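Local atomic coordinates of uncharacterized protein Atu1872 (Agrobacterium tumefaciens, PDB entry 2QNT), a protein that is of unknown function but belongs to the glyoxalase/bleomycin resistance protein/dioxygenase family and pairs with a second copy of itself. Residues Y71-V85 against Y115-L128. Sequence-based numbering, arbitrary orientation. Where two conformers were deposited one is given.
Sequences YGRRNMLLYFEHADV and YDPDGHAIEVGESL
Leu-78 and Phe-80 each donate and accept backbone hydrogen bonds with strand 121-126, joining the first and last strands of a βαβββ unit, the repeat of the glyoxalase fold, in parallel. Leu-78 N to Ala-121 O and Glu-123 N to Leu-78 O are both 2.9 Å and nearly straight; Phe-80 N then uses Glu-123 O, and His-82 N closes the series on Gly-125 O. Before the strands, Gly-72 N donates to Asp-118 O at 2.8 Å from above the carbonyl plane. Here Gly-72 and Gly-119 bring their CA atoms within 4.0 Å, too close for a side chain between them, and Gly-119's positive phi (91°) itself suits glycine. The outer edge of strand 76-82 pairs antiparallel with the second subunit.

The extended Glu-81 side chain reaches the tail after strand 121-126, OE1 accepting Leu-128 N at 3.2 Å from well above the carboxylate plane. Tyr-79 OH donates to Glu-81 OE2 at 2.6 Å, on the anti side, and also bonds Gln-109. Gly-125 keeps the backbone bare beneath that hydroxyl.

On the same face, Tyr-79 turns its ring edge to Glu-123, CE1 lying 3.3 Å from OE2 with ring and carboxylate planes 78° apart. Glu-123 OE1 forms a salt bridge with Arg-113 and binds a buffer molecule, which may mark a pocket.

The opposite face is apolar, as suits a core: Phe-80, its CG beside the backbone N (chi1 -63°), lays CD2 3.8 Å from Ile-122 CG2.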
# COMPACT_ATOMS: atom_id res chain seq x y z
N TYR A 71 -14.50 -1.13 0.06
CA TYR A 71 -13.22 -0.52 -0.35
C TYR A 71 -12.30 -1.47 -1.08
O TYR A 71 -11.41 -1.06 -1.81
CB TYR A 71 -12.53 0.11 0.86
CG TYR A 71 -13.10 1.42 1.27
CD1 TYR A 71 -13.15 2.49 0.38
CD2 TYR A 71 -13.61 1.62 2.54
CE1 TYR A 71 -13.68 3.69 0.75
CE2 TYR A 71 -14.12 2.82 2.93
CZ TYR A 71 -14.19 3.86 2.02
OH TYR A 71 -14.70 5.11 2.36
N GLY A 72 -12.45 -2.76 -0.87
CA GLY A 72 -11.67 -3.72 -1.62
C GLY A 72 -12.05 -3.81 -3.08
O GLY A 72 -13.19 -4.14 -3.39
N ARG A 73 -11.12 -3.50 -3.99
CA ARG A 73 -11.46 -3.25 -5.40
C ARG A 73 -10.49 -3.85 -6.43
O ARG A 73 -10.35 -3.34 -7.52
CB ARG A 73 -11.70 -1.74 -5.63
CG ARG A 73 -12.94 -1.24 -4.93
CD ARG A 73 -13.11 0.29 -4.90
NE ARG A 73 -14.09 0.66 -3.87
CZ ARG A 73 -14.37 1.89 -3.45
NH1 ARG A 73 -13.79 2.96 -3.99
NH2 ARG A 73 -15.30 2.08 -2.51
N ARG A 74 -9.85 -4.94 -6.05
CA ARG A 74 -8.92 -5.74 -6.89
C ARG A 74 -7.93 -4.88 -7.68
O ARG A 74 -7.64 -5.15 -8.83
CB ARG A 74 -9.65 -6.78 -7.79
CG ARG A 74 -10.49 -7.83 -7.00
CD ARG A 74 -10.73 -9.08 -7.81
NE ARG A 74 -11.73 -9.90 -7.18
CZ ARG A 74 -12.12 -11.06 -7.67
NH1 ARG A 74 -11.63 -11.52 -8.81
NH2 ARG A 74 -13.03 -11.73 -7.02
N ASN A 75 -7.35 -3.90 -7.00
CA ASN A 75 -6.46 -2.92 -7.63
C ASN A 75 -5.14 -2.78 -6.92
O ASN A 75 -4.37 -1.89 -7.25
CB ASN A 75 -7.14 -1.55 -7.74
CG ASN A 75 -7.37 -0.91 -6.40
OD1 ASN A 75 -7.56 -1.58 -5.38
ND2 ASN A 75 -7.47 0.40 -6.41
N MSE A 76 -4.86 -3.69 -6.00
CA MSE A 76 -3.66 -3.65 -5.16
C MSE A 76 -3.57 -4.98 -4.45
O MSE A 76 -4.61 -5.65 -4.27
CB MSE A 76 -3.74 -2.50 -4.13
CG MSE A 76 -2.47 -2.28 -3.28
SE MSE A 76 -2.55 -0.78 -2.07
CE MSE A 76 -4.14 -1.08 -1.83
N LEU A 77 -2.38 -5.34 -4.03
CA LEU A 77 -2.15 -6.46 -3.16
C LEU A 77 -1.31 -5.98 -2.00
O LEU A 77 -0.33 -5.27 -2.18
CB LEU A 77 -1.40 -7.58 -3.90
CG LEU A 77 -1.09 -8.83 -3.10
CD1 LEU A 77 -2.34 -9.61 -2.68
CD2 LEU A 77 -0.15 -9.76 -3.90
N LEU A 78 -1.70 -6.36 -0.79
CA LEU A 78 -0.90 -6.07 0.42
C LEU A 78 -0.08 -7.31 0.78
O LEU A 78 -0.66 -8.35 1.11
CB LEU A 78 -1.80 -5.66 1.57
CG LEU A 78 -2.63 -4.42 1.27
CD1 LEU A 78 -3.77 -4.24 2.29
CD2 LEU A 78 -1.75 -3.19 1.18
N TYR A 79 1.25 -7.21 0.70
CA TYR A 79 2.14 -8.36 0.76
C TYR A 79 2.89 -8.36 2.09
O TYR A 79 3.65 -7.44 2.40
CB TYR A 79 3.10 -8.34 -0.45
CG TYR A 79 4.16 -9.41 -0.37
CD1 TYR A 79 3.86 -10.75 -0.47
CD2 TYR A 79 5.47 -9.08 -0.18
CE1 TYR A 79 4.81 -11.72 -0.33
CE2 TYR A 79 6.47 -10.05 -0.06
CZ TYR A 79 6.11 -11.36 -0.12
OH TYR A 79 7.05 -12.39 -0.02
N PHE A 80 2.68 -9.44 2.83
CA PHE A 80 3.28 -9.71 4.14
C PHE A 80 4.06 -11.01 4.08
O PHE A 80 3.77 -11.89 3.28
CB PHE A 80 2.20 -9.93 5.23
CG PHE A 80 1.30 -8.74 5.50
CD1 PHE A 80 1.43 -8.01 6.65
CD2 PHE A 80 0.24 -8.41 4.67
CE1 PHE A 80 0.60 -6.93 6.96
CE2 PHE A 80 -0.61 -7.37 5.00
CZ PHE A 80 -0.43 -6.63 6.11
N GLU A 81 5.04 -11.13 4.97
CA GLU A 81 5.80 -12.37 5.16
C GLU A 81 5.73 -12.78 6.62
O GLU A 81 5.64 -11.95 7.50
CB GLU A 81 7.27 -12.22 4.73
CG GLU A 81 7.44 -12.17 3.21
CD GLU A 81 8.85 -11.91 2.72
OE1 GLU A 81 9.78 -11.94 3.54
OE2 GLU A 81 9.06 -11.65 1.51
N HIS A 82 5.81 -14.08 6.84
CA HIS A 82 5.80 -14.65 8.18
C HIS A 82 6.92 -15.68 8.26
O HIS A 82 7.12 -16.46 7.34
CB HIS A 82 4.46 -15.30 8.49
CG HIS A 82 4.19 -15.53 9.95
ND1 HIS A 82 4.79 -16.54 10.67
CD2 HIS A 82 3.33 -14.92 10.80
CE1 HIS A 82 4.32 -16.53 11.91
NE2 HIS A 82 3.45 -15.54 12.02
N ALA A 83 7.57 -15.70 9.41
CA ALA A 83 8.62 -16.66 9.68
C ALA A 83 8.20 -18.13 9.62
O ALA A 83 9.03 -19.01 9.35
CB ALA A 83 9.23 -16.36 11.07
N ASP A 84 6.95 -18.39 9.97
CA ASP A 84 6.38 -19.72 9.98
C ASP A 84 5.02 -19.68 9.29
O ASP A 84 3.97 -19.56 9.93
CB ASP A 84 6.24 -20.23 11.41
CG ASP A 84 5.79 -21.68 11.48
OD1 ASP A 84 5.37 -22.25 10.45
OD2 ASP A 84 5.88 -22.27 12.58
N VAL A 85 5.06 -19.76 7.96
CA VAL A 85 3.86 -19.61 7.17
C VAL A 85 2.85 -20.71 7.46
O VAL A 85 1.66 -20.47 7.38
CB VAL A 85 4.18 -19.51 5.65
CG1 VAL A 85 4.50 -20.85 5.04
CG2 VAL A 85 3.00 -18.82 4.91
N TYR A 115 -8.89 -12.15 1.86
CA TYR A 115 -9.43 -10.80 1.95
C TYR A 115 -9.40 -10.29 3.38
O TYR A 115 -9.63 -11.06 4.33
CB TYR A 115 -10.89 -10.78 1.50
CG TYR A 115 -11.07 -11.15 0.06
CD1 TYR A 115 -10.63 -10.32 -0.96
CD2 TYR A 115 -11.63 -12.37 -0.29
CE1 TYR A 115 -10.80 -10.68 -2.31
CE2 TYR A 115 -11.78 -12.74 -1.61
CZ TYR A 115 -11.37 -11.89 -2.61
OH TYR A 115 -11.52 -12.26 -3.94
N ASP A 116 -9.16 -9.00 3.54
CA ASP A 116 -9.41 -8.33 4.82
C ASP A 116 -10.90 -8.01 4.95
O ASP A 116 -11.68 -8.30 4.05
CB ASP A 116 -8.44 -7.17 5.03
CG ASP A 116 -8.89 -5.87 4.48
OD1 ASP A 116 -9.91 -5.79 3.76
OD2 ASP A 116 -8.24 -4.84 4.80
N PRO A 117 -11.33 -7.49 6.11
CA PRO A 117 -12.74 -7.24 6.32
C PRO A 117 -13.39 -6.30 5.29
O PRO A 117 -14.61 -6.34 5.14
CB PRO A 117 -12.78 -6.62 7.72
CG PRO A 117 -11.61 -7.30 8.40
CD PRO A 117 -10.54 -7.28 7.34
N ASP A 118 -12.62 -5.48 4.60
CA ASP A 118 -13.14 -4.54 3.60
C ASP A 118 -12.98 -5.09 2.20
O ASP A 118 -13.40 -4.42 1.23
CB ASP A 118 -12.43 -3.19 3.72
CG ASP A 118 -12.83 -2.47 4.97
OD1 ASP A 118 -13.79 -1.68 4.90
OD2 ASP A 118 -12.21 -2.74 6.02
N GLY A 119 -12.42 -6.29 2.05
CA GLY A 119 -12.20 -6.87 0.75
C GLY A 119 -10.88 -6.57 0.10
O GLY A 119 -10.67 -6.96 -1.05
N HIS A 120 -9.95 -5.92 0.81
CA HIS A 120 -8.64 -5.70 0.23
C HIS A 120 -7.92 -7.04 0.14
O HIS A 120 -8.09 -7.89 1.03
CB HIS A 120 -7.79 -4.74 1.08
CG HIS A 120 -8.33 -3.36 1.17
ND1 HIS A 120 -8.47 -2.53 0.06
CD2 HIS A 120 -8.77 -2.64 2.23
CE1 HIS A 120 -8.95 -1.37 0.46
NE2 HIS A 120 -9.14 -1.41 1.78
N ALA A 121 -7.11 -7.26 -0.89
CA ALA A 121 -6.42 -8.51 -1.11
C ALA A 121 -5.12 -8.52 -0.34
O ALA A 121 -4.30 -7.58 -0.45
CB ALA A 121 -6.19 -8.73 -2.61
N ILE A 122 -4.92 -9.58 0.44
CA ILE A 122 -3.72 -9.80 1.24
C ILE A 122 -3.03 -11.11 0.89
O ILE A 122 -3.67 -12.14 0.71
CB ILE A 122 -4.04 -9.89 2.74
CG1 ILE A 122 -4.50 -8.54 3.28
CG2 ILE A 122 -2.81 -10.37 3.53
CD1 ILE A 122 -5.13 -8.63 4.64
N GLU A 123 -1.70 -11.05 0.84
CA GLU A 123 -0.87 -12.25 0.70
C GLU A 123 0.01 -12.35 1.91
O GLU A 123 0.59 -11.36 2.33
CB GLU A 123 -0.02 -12.13 -0.57
CG GLU A 123 0.96 -13.30 -0.72
CD GLU A 123 1.75 -13.26 -1.99
OE1 GLU A 123 1.28 -12.67 -2.98
OE2 GLU A 123 2.86 -13.83 -1.93
N VAL A 124 0.10 -13.58 2.44
CA VAL A 124 1.08 -13.93 3.46
C VAL A 124 1.95 -15.02 2.88
O VAL A 124 1.47 -16.12 2.59
CB VAL A 124 0.43 -14.35 4.78
CG1 VAL A 124 1.47 -14.87 5.77
CG2 VAL A 124 -0.40 -13.23 5.38
N GLY A 125 3.23 -14.73 2.76
CA GLY A 125 4.20 -15.68 2.23
C GLY A 125 5.25 -16.04 3.23
O GLY A 125 5.54 -15.29 4.18
N GLU A 126 5.88 -17.19 2.98
CA GLU A 126 7.04 -17.53 3.78
C GLU A 126 8.13 -16.51 3.53
O GLU A 126 8.22 -15.91 2.46
CB GLU A 126 7.55 -18.93 3.49
CG GLU A 126 8.04 -19.15 2.09
CD GLU A 126 8.49 -20.57 1.88
OE1 GLU A 126 9.14 -21.13 2.79
OE2 GLU A 126 8.18 -21.13 0.82
N SER A 127 8.99 -16.34 4.53
CA SER A 127 10.01 -15.32 4.49
C SER A 127 10.98 -15.62 3.36
O SER A 127 11.30 -16.78 3.08
CB SER A 127 10.75 -15.29 5.85
OG SER A 127 9.96 -14.57 6.78
N LEU A 128 11.41 -14.55 2.69
CA LEU A 128 12.40 -14.62 1.63
C LEU A 128 13.71 -14.03 2.15
O LEU A 128 14.78 -14.57 1.88
CB LEU A 128 11.92 -13.83 0.40
CG LEU A 128 10.68 -14.37 -0.31
CD1 LEU A 128 10.30 -13.47 -1.48
CD2 LEU A 128 10.84 -15.82 -0.79
O HOH W 1 -15.37 -1.49 2.70
O HOH W 2 -8.43 -3.01 -2.72
O HOH W 3 -9.59 -6.82 -3.68
O HOH W 4 -14.63 -11.02 -4.55
O HOH W 5 -7.14 -5.40 -3.20
O HOH W 6 8.69 -12.32 8.55